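Local coordinates for peptidase S15/CocE/NonD (Thaumarchaeota archaeon SCGC AB-539-E09, PDB 4PF1), which probably acts as a serine aminopeptidase of the S15 family, with an alpha/beta hydrolase fold, removing residues from the N-terminal end of peptides, at residues L52-V57 / R98-Y103; M199-Q204 / I532-Y537; F294-I299 / P325-Q330; T468-W473 / M573-S578. All coordinates share one frame; numbering follows the deposited sequence.

Contact 1 (L52-V57 / R98-Y103); sequences LIPKGV and RYIIVY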
# COMPACT_ATOMS: atom_id res chain seq x y z
N LEU A 52 23.03 -10.04 -28.86
CA LEU A 52 22.88 -11.03 -27.79
C LEU A 52 22.63 -12.41 -28.40
O LEU A 52 21.58 -12.65 -29.01
CB LEU A 52 21.74 -10.64 -26.81
CG LEU A 52 21.75 -9.20 -26.28
CD1 LEU A 52 20.48 -8.89 -25.53
CD2 LEU A 52 22.97 -8.94 -25.38
N ILE A 53 23.62 -13.30 -28.29
CA ILE A 53 23.53 -14.64 -28.86
C ILE A 53 23.36 -15.67 -27.74
O ILE A 53 24.23 -15.76 -26.87
CB ILE A 53 24.77 -14.97 -29.76
CG1 ILE A 53 25.17 -13.78 -30.66
CG2 ILE A 53 24.51 -16.25 -30.58
CD1 ILE A 53 26.64 -13.73 -31.04
N PRO A 54 22.26 -16.45 -27.75
CA PRO A 54 22.11 -17.49 -26.72
C PRO A 54 23.21 -18.54 -26.85
O PRO A 54 23.57 -18.90 -27.97
CB PRO A 54 20.71 -18.08 -27.00
CG PRO A 54 20.05 -17.11 -27.92
CD PRO A 54 21.14 -16.47 -28.70
N LYS A 55 23.78 -19.00 -25.73
CA LYS A 55 24.88 -19.97 -25.77
C LYS A 55 24.42 -21.34 -26.29
O LYS A 55 23.37 -21.84 -25.89
CB LYS A 55 25.55 -20.11 -24.40
CG LYS A 55 26.54 -18.98 -24.10
CD LYS A 55 27.64 -19.44 -23.15
CE LYS A 55 28.70 -18.39 -22.96
NZ LYS A 55 28.37 -17.45 -21.86
N GLY A 56 25.21 -21.91 -27.20
CA GLY A 56 24.97 -23.22 -27.79
C GLY A 56 24.04 -23.25 -29.00
O GLY A 56 23.93 -24.29 -29.66
N VAL A 57 23.38 -22.13 -29.30
CA VAL A 57 22.42 -22.05 -30.40
C VAL A 57 23.13 -21.95 -31.77
O VAL A 57 24.27 -21.47 -31.86
CB VAL A 57 21.39 -20.90 -30.18
CG1 VAL A 57 21.94 -19.55 -30.64
CG2 VAL A 57 20.06 -21.21 -30.86
N ARG A 98 15.03 -18.67 -28.27
CA ARG A 98 16.48 -18.61 -28.44
C ARG A 98 16.89 -17.92 -29.77
O ARG A 98 17.83 -18.35 -30.44
CB ARG A 98 17.14 -20.00 -28.29
CG ARG A 98 16.86 -20.64 -26.93
CD ARG A 98 17.41 -22.04 -26.82
NE ARG A 98 18.86 -22.05 -26.64
CZ ARG A 98 19.70 -22.75 -27.40
NH1 ARG A 98 21.01 -22.70 -27.17
NH2 ARG A 98 19.24 -23.53 -28.37
N TYR A 99 16.20 -16.81 -30.09
CA TYR A 99 16.54 -15.94 -31.23
C TYR A 99 17.78 -15.14 -30.88
O TYR A 99 18.07 -14.96 -29.69
CB TYR A 99 15.39 -14.93 -31.49
CG TYR A 99 14.22 -15.40 -32.34
CD1 TYR A 99 13.79 -16.73 -32.30
CD2 TYR A 99 13.47 -14.50 -33.09
CE1 TYR A 99 12.69 -17.15 -33.04
CE2 TYR A 99 12.36 -14.91 -33.82
CZ TYR A 99 11.98 -16.24 -33.80
OH TYR A 99 10.90 -16.65 -34.55
N ILE A 100 18.45 -14.57 -31.88
CA ILE A 100 19.53 -13.63 -31.62
C ILE A 100 18.84 -12.27 -31.46
O ILE A 100 18.05 -11.88 -32.32
CB ILE A 100 20.63 -13.66 -32.72
CG1 ILE A 100 21.50 -14.93 -32.60
CG2 ILE A 100 21.49 -12.39 -32.68
CD1 ILE A 100 22.09 -15.44 -33.92
N ILE A 101 19.05 -11.60 -30.32
CA ILE A 101 18.41 -10.31 -30.05
C ILE A 101 19.43 -9.19 -30.25
O ILE A 101 20.49 -9.20 -29.62
CB ILE A 101 17.74 -10.28 -28.65
CG1 ILE A 101 16.71 -11.43 -28.51
CG2 ILE A 101 17.08 -8.91 -28.39
CD1 ILE A 101 16.57 -12.00 -27.16
N VAL A 102 19.13 -8.26 -31.16
CA VAL A 102 20.03 -7.17 -31.51
C VAL A 102 19.39 -5.80 -31.26
O VAL A 102 18.29 -5.53 -31.76
CB VAL A 102 20.53 -7.29 -32.99
CG1 VAL A 102 21.44 -6.13 -33.37
CG2 VAL A 102 21.24 -8.62 -33.23
N TYR A 103 20.09 -4.93 -30.52
CA TYR A 103 19.68 -3.55 -30.26
C TYR A 103 20.76 -2.62 -30.76
O TYR A 103 21.94 -2.80 -30.44
CB TYR A 103 19.40 -3.31 -28.77
CG TYR A 103 17.97 -3.62 -28.38
CD1 TYR A 103 17.52 -4.94 -28.30
CD2 TYR A 103 17.06 -2.60 -28.13
CE1 TYR A 103 16.20 -5.23 -27.99
CE2 TYR A 103 15.74 -2.88 -27.78
CZ TYR A 103 15.31 -4.20 -27.72
OH TYR A 103 14.01 -4.49 -27.41

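Contact 2 (M199-Q204 / I532-Y537); sequences MGAFRQ and IFRGRY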
# COMPACT_ATOMS: atom_id res chain seq x y z
N MET A 199 -4.45 17.22 -33.88
CA MET A 199 -5.23 18.08 -34.78
C MET A 199 -4.91 19.59 -34.55
O MET A 199 -5.82 20.43 -34.50
CB MET A 199 -6.75 17.78 -34.66
CG MET A 199 -7.15 16.48 -35.33
SD MET A 199 -8.86 15.98 -35.02
CE MET A 199 -8.69 15.17 -33.41
N GLY A 200 -3.62 19.90 -34.40
CA GLY A 200 -3.13 21.26 -34.22
C GLY A 200 -2.84 21.72 -32.80
O GLY A 200 -2.12 22.70 -32.61
N ALA A 201 -3.42 21.04 -31.80
CA ALA A 201 -3.22 21.39 -30.39
C ALA A 201 -1.88 20.84 -29.91
O ALA A 201 -1.67 19.62 -29.92
CB ALA A 201 -4.36 20.85 -29.55
N PHE A 202 -0.95 21.74 -29.54
CA PHE A 202 0.42 21.39 -29.15
C PHE A 202 0.52 20.70 -27.78
O PHE A 202 0.06 21.25 -26.77
CB PHE A 202 1.32 22.64 -29.17
CG PHE A 202 2.79 22.38 -28.88
CD1 PHE A 202 3.48 21.40 -29.58
CD2 PHE A 202 3.48 23.15 -27.96
CE1 PHE A 202 4.84 21.17 -29.33
CE2 PHE A 202 4.84 22.93 -27.72
CZ PHE A 202 5.51 21.93 -28.40
N ARG A 203 1.20 19.53 -27.75
CA ARG A 203 1.47 18.76 -26.53
C ARG A 203 2.80 19.24 -25.91
O ARG A 203 3.82 18.54 -25.99
CB ARG A 203 1.50 17.25 -26.82
CG ARG A 203 0.12 16.62 -26.86
CD ARG A 203 0.05 15.39 -27.75
NE ARG A 203 0.62 14.20 -27.11
CZ ARG A 203 -0.05 13.38 -26.30
NH1 ARG A 203 -1.33 13.61 -26.04
NH2 ARG A 203 0.56 12.34 -25.75
N GLN A 204 2.79 20.45 -25.31
CA GLN A 204 3.96 21.10 -24.70
C GLN A 204 4.66 20.22 -23.64
O GLN A 204 5.89 20.21 -23.59
CB GLN A 204 3.59 22.46 -24.11
CG GLN A 204 2.34 22.45 -23.21
CD GLN A 204 2.05 23.77 -22.53
OE1 GLN A 204 2.68 24.80 -22.79
NE2 GLN A 204 1.08 23.76 -21.63
N ILE A 532 -8.88 16.32 -29.02
CA ILE A 532 -8.95 17.79 -29.07
C ILE A 532 -8.73 18.28 -30.50
O ILE A 532 -7.97 17.68 -31.26
CB ILE A 532 -7.90 18.39 -28.07
CG1 ILE A 532 -7.93 19.95 -28.06
CG2 ILE A 532 -6.49 17.84 -28.32
CD1 ILE A 532 -7.14 20.61 -26.90
N PHE A 533 -9.41 19.38 -30.86
CA PHE A 533 -9.26 20.01 -32.17
C PHE A 533 -8.93 21.49 -31.99
O PHE A 533 -9.66 22.20 -31.30
CB PHE A 533 -10.55 19.83 -33.00
CG PHE A 533 -10.41 20.17 -34.47
CD1 PHE A 533 -10.33 21.50 -34.89
CD2 PHE A 533 -10.42 19.18 -35.44
CE1 PHE A 533 -10.19 21.82 -36.24
CE2 PHE A 533 -10.30 19.50 -36.79
CZ PHE A 533 -10.18 20.81 -37.19
N ARG A 534 -7.84 21.96 -32.62
CA ARG A 534 -7.49 23.38 -32.58
C ARG A 534 -8.26 24.10 -33.69
O ARG A 534 -7.99 23.88 -34.87
CB ARG A 534 -5.97 23.59 -32.69
CG ARG A 534 -5.53 25.02 -32.39
CD ARG A 534 -4.24 25.08 -31.61
NE ARG A 534 -4.46 24.91 -30.17
CZ ARG A 534 -3.48 24.88 -29.27
NH1 ARG A 534 -2.21 24.98 -29.65
NH2 ARG A 534 -3.77 24.74 -27.98
N GLY A 535 -9.25 24.89 -33.27
CA GLY A 535 -10.22 25.58 -34.12
C GLY A 535 -9.69 26.40 -35.28
O GLY A 535 -10.40 26.56 -36.28
N ARG A 536 -8.46 26.93 -35.17
CA ARG A 536 -7.84 27.73 -36.24
C ARG A 536 -7.61 26.88 -37.53
O ARG A 536 -7.42 27.45 -38.61
CB ARG A 536 -6.52 28.37 -35.76
CG ARG A 536 -5.40 27.36 -35.51
CD ARG A 536 -4.34 27.85 -34.54
NE ARG A 536 -3.34 28.70 -35.19
CZ ARG A 536 -3.26 30.02 -35.04
NH1 ARG A 536 -2.32 30.71 -35.66
NH2 ARG A 536 -4.13 30.65 -34.26
N TYR A 537 -7.65 25.53 -37.41
CA TYR A 537 -7.44 24.61 -38.54
C TYR A 537 -8.77 23.95 -38.99
O TYR A 537 -8.75 22.88 -39.59
CB TYR A 537 -6.39 23.53 -38.19
CG TYR A 537 -5.11 24.10 -37.61
CD1 TYR A 537 -4.26 24.88 -38.39
CD2 TYR A 537 -4.76 23.87 -36.29
CE1 TYR A 537 -3.09 25.43 -37.86
CE2 TYR A 537 -3.59 24.41 -35.75
CZ TYR A 537 -2.76 25.19 -36.54
OH TYR A 537 -1.62 25.73 -36.00
O HOH W 1 -0.67 24.39 -33.94

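Contact 3 (F294-I299 / P325-Q330); sequences FDQEDI and PWNHGQ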
# COMPACT_ATOMS: atom_id res chain seq x y z
N PHE A 294 -6.00 2.44 -25.41
CA PHE A 294 -5.79 3.51 -24.43
C PHE A 294 -4.35 4.06 -24.48
O PHE A 294 -3.84 4.55 -23.47
CB PHE A 294 -6.16 3.01 -23.02
CG PHE A 294 -7.50 2.32 -22.94
CD1 PHE A 294 -8.68 3.03 -23.17
CD2 PHE A 294 -7.59 0.96 -22.68
CE1 PHE A 294 -9.92 2.39 -23.11
CE2 PHE A 294 -8.84 0.32 -22.61
CZ PHE A 294 -9.99 1.04 -22.83
N ASP A 295 -3.73 4.02 -25.67
CA ASP A 295 -2.38 4.53 -25.90
C ASP A 295 -2.35 6.06 -25.69
O ASP A 295 -2.86 6.80 -26.52
CB ASP A 295 -1.91 4.16 -27.31
CG ASP A 295 -0.41 4.25 -27.51
OD1 ASP A 295 0.17 5.31 -27.18
OD2 ASP A 295 0.18 3.27 -27.97
N GLN A 296 -1.73 6.51 -24.58
CA GLN A 296 -1.65 7.92 -24.20
C GLN A 296 -0.56 8.70 -24.98
O GLN A 296 -0.36 9.90 -24.72
CB GLN A 296 -1.43 8.04 -22.67
CG GLN A 296 0.01 7.74 -22.18
CD GLN A 296 0.39 6.27 -22.08
OE1 GLN A 296 -0.35 5.37 -22.49
NE2 GLN A 296 1.58 6.00 -21.55
N GLU A 297 0.13 8.05 -25.94
CA GLU A 297 1.19 8.72 -26.69
C GLU A 297 0.99 8.64 -28.21
O GLU A 297 1.17 9.65 -28.89
CB GLU A 297 2.56 8.17 -26.29
CG GLU A 297 2.99 8.60 -24.90
CD GLU A 297 4.44 8.34 -24.50
OE1 GLU A 297 4.77 8.56 -23.32
OE2 GLU A 297 5.24 7.94 -25.38
N ASP A 298 0.65 7.45 -28.75
CA ASP A 298 0.48 7.26 -30.20
C ASP A 298 -0.81 6.49 -30.51
O ASP A 298 -0.77 5.37 -31.01
CB ASP A 298 1.71 6.53 -30.79
CG ASP A 298 3.00 7.30 -30.63
OD1 ASP A 298 3.26 8.21 -31.43
OD2 ASP A 298 3.76 6.98 -29.69
N ILE A 299 -1.97 7.12 -30.22
CA ILE A 299 -3.31 6.53 -30.40
C ILE A 299 -3.82 6.65 -31.86
O ILE A 299 -4.81 5.99 -32.21
CB ILE A 299 -4.30 7.18 -29.38
CG1 ILE A 299 -5.46 6.23 -29.03
CG2 ILE A 299 -4.79 8.57 -29.84
CD1 ILE A 299 -5.98 6.37 -27.62
N PRO A 325 -6.44 -3.92 -25.38
CA PRO A 325 -6.87 -2.94 -24.37
C PRO A 325 -5.66 -2.38 -23.64
O PRO A 325 -5.50 -2.54 -22.42
CB PRO A 325 -7.75 -3.79 -23.45
CG PRO A 325 -7.09 -5.15 -23.47
CD PRO A 325 -6.47 -5.31 -24.85
N TRP A 326 -4.77 -1.75 -24.40
CA TRP A 326 -3.48 -1.37 -23.89
C TRP A 326 -3.21 0.10 -23.91
O TRP A 326 -3.65 0.81 -24.81
CB TRP A 326 -2.39 -2.08 -24.72
CG TRP A 326 -2.53 -3.57 -24.78
CD1 TRP A 326 -2.75 -4.41 -23.73
CD2 TRP A 326 -2.36 -4.41 -25.93
NE1 TRP A 326 -2.75 -5.72 -24.15
CE2 TRP A 326 -2.52 -5.75 -25.51
CE3 TRP A 326 -2.09 -4.16 -27.29
CZ2 TRP A 326 -2.45 -6.83 -26.39
CZ3 TRP A 326 -2.04 -5.23 -28.17
CH2 TRP A 326 -2.20 -6.55 -27.72
N ASN A 327 -2.40 0.54 -22.95
CA ASN A 327 -1.84 1.88 -22.94
C ASN A 327 -0.61 1.84 -23.87
O ASN A 327 -0.40 0.84 -24.56
CB ASN A 327 -1.52 2.36 -21.51
CG ASN A 327 -0.42 1.62 -20.78
OD1 ASN A 327 0.37 0.87 -21.35
ND2 ASN A 327 -0.28 1.90 -19.50
N HIS A 328 0.22 2.89 -23.86
CA HIS A 328 1.38 2.97 -24.74
C HIS A 328 2.37 1.75 -24.69
O HIS A 328 2.82 1.31 -25.75
CB HIS A 328 2.15 4.27 -24.51
CG HIS A 328 3.19 4.52 -25.55
ND1 HIS A 328 2.90 4.44 -26.89
CD2 HIS A 328 4.50 4.80 -25.39
CE1 HIS A 328 4.04 4.67 -27.52
NE2 HIS A 328 5.03 4.91 -26.65
N GLY A 329 2.68 1.25 -23.50
CA GLY A 329 3.67 0.17 -23.37
C GLY A 329 3.16 -1.23 -23.06
O GLY A 329 3.95 -2.18 -23.05
N GLN A 330 1.84 -1.39 -22.82
CA GLN A 330 1.23 -2.66 -22.39
C GLN A 330 1.24 -3.79 -23.45
O GLN A 330 1.18 -4.97 -23.08
CB GLN A 330 -0.18 -2.44 -21.88
CG GLN A 330 -0.19 -2.18 -20.38
CD GLN A 330 -1.57 -1.92 -19.84
OE1 GLN A 330 -2.44 -1.34 -20.50
NE2 GLN A 330 -1.79 -2.33 -18.61
O HOH W 2 -0.36 0.42 -27.33
O HOH W 3 2.52 3.43 -21.21

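Contact 4 (T468-W473 / M573-S578); sequences TDVLVW and MVQVQS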
# COMPACT_ATOMS: atom_id res chain seq x y z
N THR A 468 -18.40 24.30 -14.24
CA THR A 468 -19.29 25.19 -15.01
C THR A 468 -18.72 25.52 -16.39
O THR A 468 -19.47 25.93 -17.27
CB THR A 468 -19.60 26.46 -14.22
OG1 THR A 468 -18.39 27.05 -13.77
CG2 THR A 468 -20.54 26.21 -13.04
N ASP A 469 -17.39 25.32 -16.60
CA ASP A 469 -16.73 25.57 -17.89
C ASP A 469 -16.63 24.26 -18.72
O ASP A 469 -15.79 24.15 -19.61
CB ASP A 469 -15.34 26.23 -17.69
CG ASP A 469 -14.36 25.45 -16.82
OD1 ASP A 469 -14.78 24.44 -16.20
OD2 ASP A 469 -13.18 25.86 -16.74
N VAL A 470 -17.50 23.27 -18.42
CA VAL A 470 -17.56 21.97 -19.10
C VAL A 470 -19.04 21.63 -19.38
O VAL A 470 -19.89 21.85 -18.51
CB VAL A 470 -16.86 20.84 -18.26
CG1 VAL A 470 -16.99 19.47 -18.93
CG2 VAL A 470 -15.39 21.16 -17.99
N LEU A 471 -19.34 21.10 -20.58
CA LEU A 471 -20.70 20.67 -20.92
C LEU A 471 -20.81 19.17 -20.78
O LEU A 471 -19.85 18.46 -21.08
CB LEU A 471 -21.11 21.11 -22.33
CG LEU A 471 -21.23 22.62 -22.59
CD1 LEU A 471 -21.64 22.87 -24.01
CD2 LEU A 471 -22.24 23.28 -21.63
N VAL A 472 -21.95 18.68 -20.28
CA VAL A 472 -22.15 17.25 -20.05
C VAL A 472 -23.51 16.79 -20.61
O VAL A 472 -24.52 17.48 -20.45
CB VAL A 472 -22.03 16.89 -18.53
CG1 VAL A 472 -21.99 15.38 -18.32
CG2 VAL A 472 -20.81 17.55 -17.88
N TRP A 473 -23.51 15.62 -21.27
CA TRP A 473 -24.71 14.94 -21.80
C TRP A 473 -24.58 13.45 -21.51
O TRP A 473 -23.49 12.90 -21.64
CB TRP A 473 -24.88 15.18 -23.31
CG TRP A 473 -24.99 16.62 -23.71
CD1 TRP A 473 -26.12 17.38 -23.75
CD2 TRP A 473 -23.92 17.45 -24.17
NE1 TRP A 473 -25.81 18.64 -24.21
CE2 TRP A 473 -24.47 18.71 -24.47
CE3 TRP A 473 -22.54 17.24 -24.39
CZ2 TRP A 473 -23.69 19.77 -24.96
CZ3 TRP A 473 -21.78 18.29 -24.87
CH2 TRP A 473 -22.36 19.53 -25.17
N MET A 573 -21.78 8.74 -22.00
CA MET A 573 -21.62 10.16 -21.69
C MET A 573 -20.74 10.88 -22.71
O MET A 573 -19.78 10.31 -23.24
CB MET A 573 -21.04 10.34 -20.28
CG MET A 573 -20.78 11.78 -19.88
SD MET A 573 -20.18 11.93 -18.20
CE MET A 573 -21.72 11.86 -17.29
N VAL A 574 -21.08 12.14 -22.97
CA VAL A 574 -20.31 13.04 -23.81
C VAL A 574 -19.97 14.30 -22.99
O VAL A 574 -20.87 14.92 -22.41
CB VAL A 574 -21.03 13.38 -25.15
CG1 VAL A 574 -20.34 14.52 -25.89
CG2 VAL A 574 -21.13 12.14 -26.04
N GLN A 575 -18.68 14.64 -22.90
CA GLN A 575 -18.21 15.84 -22.22
C GLN A 575 -17.48 16.74 -23.22
O GLN A 575 -16.69 16.24 -24.03
CB GLN A 575 -17.30 15.50 -21.03
CG GLN A 575 -18.08 15.11 -19.77
CD GLN A 575 -17.21 14.89 -18.55
OE1 GLN A 575 -16.11 15.45 -18.41
NE2 GLN A 575 -17.69 14.09 -17.61
N VAL A 576 -17.81 18.05 -23.23
CA VAL A 576 -17.18 19.03 -24.12
C VAL A 576 -16.58 20.19 -23.28
O VAL A 576 -17.25 20.74 -22.42
CB VAL A 576 -18.14 19.54 -25.24
CG1 VAL A 576 -17.61 20.81 -25.92
CG2 VAL A 576 -18.39 18.45 -26.28
N GLN A 577 -15.31 20.51 -23.55
CA GLN A 577 -14.58 21.59 -22.87
C GLN A 577 -13.65 22.32 -23.86
O GLN A 577 -13.55 21.89 -25.01
CB GLN A 577 -13.81 21.06 -21.64
CG GLN A 577 -12.87 19.90 -21.94
CD GLN A 577 -12.35 19.27 -20.68
OE1 GLN A 577 -13.10 18.75 -19.85
NE2 GLN A 577 -11.03 19.28 -20.50
N SER A 578 -13.01 23.42 -23.43
CA SER A 578 -12.18 24.24 -24.33
C SER A 578 -10.69 24.31 -23.94
O SER A 578 -9.93 25.09 -24.53
CB SER A 578 -12.75 25.65 -24.44
OG SER A 578 -13.93 25.67 -25.22
O HOH W 4 -13.67 24.92 -21.06

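Contact 1 (L52-V57 / R98-Y103)
L52 and I101 form an antiparallel beta bridge where strand 46-54 ends and strand 100-105 begins, in the antiparallel N-terminal part of the large mixed sheet of the alpha/beta hydrolase fold. They are a hydrogen-bonded pair: L52 N donates to I101 O at 2.8 Å and I101 N returns a bond to L52 O at 3.0 Å. The strand segments run at 171° to each other, with their axes 5.0 Å apart at the closest. Next to the bridge I53 and I100 lie side by side and point the same way, I53 CG2 reaching I100 CG1 at 3.9 Å. The pairing then gives way to a type II turn from P54 to V57. P54 CG and CD rest against backbone oxygens, CG being 3.4 Å from Y99 O. R98, whose positive phi closes a Schellman motif after helix 92-96, sends its side chain back over this turn. The chain bends at chi3 (75°), and NH1 gives a weak bond to K55 O, 2.8 Å long but only 128° at the hydrogen. That oxygen lies at the guanidinium edge, in its plane, while V57 CB sits over one face, 3.3 Å above it and toward the rim. Across the sheet, I100 continues the pairing by backbone bonds to strand 60-67. The register thus rests on two sound backbone bonds among buried aliphatic groups, whereas the arginine adds a weaker polar tie at the exposed turn.

Contact 2 (M199-Q204 / I532-Y537)
M199, A201 and R534 carry most of this contact, M199 against I532 and F533, A201 against I532 and the R534 guanidinium. The M199 side chain touches strand 525-534 at two points: CE meets I532 O at 3.4 Å, and SD lies 3.6 Å from F533 CD2. The M199 and F533 side chains cross at about a right angle, and the sulfur stands 68° off the ring normal, an oblique Met-aromatic contact. M199 O meanwhile accepts R534 N at 3.2 Å, a fairly straight bond (165°) whose donor is tilted from the carbonyl plane. This joins the hairpin of strands 197-198 and 201-202, in the S15 peptidase part of the chain, to the edge of the four-stranded antiparallel sheet in the C-terminal non-catalytic part. G200 lies against Y537, its CA 3.5 Å from Y537 CE2, and a CB there would clash with Y537 CD2; a water links G200 O to Y537 OH. A201 puts its CB against I532 CD1 at 3.8 Å, and its CA 3.6 Å above the centre of the R534 guanidinium. The R534 chain starts with CG anti to the backbone N (chi1 -170°) and bends at chi2 and chi3, its CD passing G200 O at 3.3 Å. An alanine at R534 would probably leave D502 and D585 without their mate and open a gap beside A201, for the tip of the arginine forms salt bridges with both carboxylates.

Contact 3 (F294-I299 / P325-Q330)
The D295 carboxylate that meets H328 has its OD1 gripped by two backbone N-H groups of its own loop, D298 N at 2.7 Å from above the carboxylate plane and E297 N at 3.0 Å nearly along the C-O axis. This Asx turn, extended by the D298 bond, fixes the carboxylate beside the imidazole. CG of D295 lies anti to its backbone N (chi1 -162°), and D295 OD2 receives H328 ND1 on its syn side at 3.2 Å and 164°, with the oxygen near the imidazole plane. D295 OD1 adds a shorter but weak bond from the same nitrogen. H328 NE2 is hydrogen-bonded to S161 OG, so the three residues have charge-relay geometry consistent with the Ser-His-Asp triad of serine peptidases in this fold. One face of the ring is covered: E297 CB stands over its centre, 3.8 Å from the centroid, a CH-pi contact. Q296 OE1 accepts H328 N at 2.9 Å, a bond that ties down the histidine backbone; the Q296 amide stands nearly perpendicular to the ring (89°). An alanine at D295 would probably leave H328 ND1 and the E297 and D298 amides without their acceptor, setting the ring freer to turn. A water joins D295 OD2 to N327 O. F294 N, bonded to W326 O at 2.9 Å, brings the two loops together just beyond the C-terminal ends of the neighbouring parallel strands 287-292 and 319-324, before helix 301-309 on one side and strand 337-338 on the other.

Contact 4 (T468-W473 / M573-S578)
W473 reaches across its strand partner, so that its six-membered ring meets two valines two residues apart. CZ3 meets V576 CG2 at 3.7 Å, with V576 at the ring edge, near its plane, and W473 CE3 meets V574 CG1 at 3.8 Å. CG of W473 lies anti to the carbonyl carbon (chi1 -58°), beside the backbone N, on the side from which the ring can reach V574 and V576. V574, V576, L471 and W473 share this face of the sheet. On the other, V472 fits between the M573 and Q575 side chains: its CG1 sits against M573 CE at 3.7 Å and its CG2 lies near Q575 CG at 4.1 Å, so one branch goes to each neighbour. The methionine chain, bent at chi3 (-83°), brings its methyl to that first branch. V470 and Q577 lie side by side, pointing the same way, V470 CG2 being 4.0 Å from Q577 CB. The backbone beneath is regular antiparallel sheet, with axes 4.8 Å apart at 168°. L471 with V576 and W473 with V574 are hydrogen-bonded pairs, L471 N to V576 O being 2.8 Å and nearly straight; V472 with Q575, between them, is non-hydrogen-bonded. Past the last bridge a water joins D469 O to S578 N. Strand 471-474 is the outermost here within this chain; strand 571-577 pairs on its far side with strand 502-510. L471, W473 and V576 pack on V610 of strand 606-625, while K434 of a second subunit donates to V470 O and packs on V472.

How the contacts relate
From the N terminus, contact 1 closes first, a short loop of 40 residues that pairs two strands of the large mixed sheet. Contact 2 then opens at 199-204 and closes only at 532-537, joining the S15 peptidase part of the chain to the C-terminal non-catalytic part. Contact 3 nests inside that loop, bringing together the loops that follow strands 287-292 and 319-324; R203 NH2 to Q296 O, a probable hydrogen bond, ties it to contact 2. Contact 4 opens at 468-473, before contact 2 closes, and ends at 573-578, so these two cross, and both reach the four-stranded sheet. Contacts 1 and 4 are farthest apart, about 53 Å between centres.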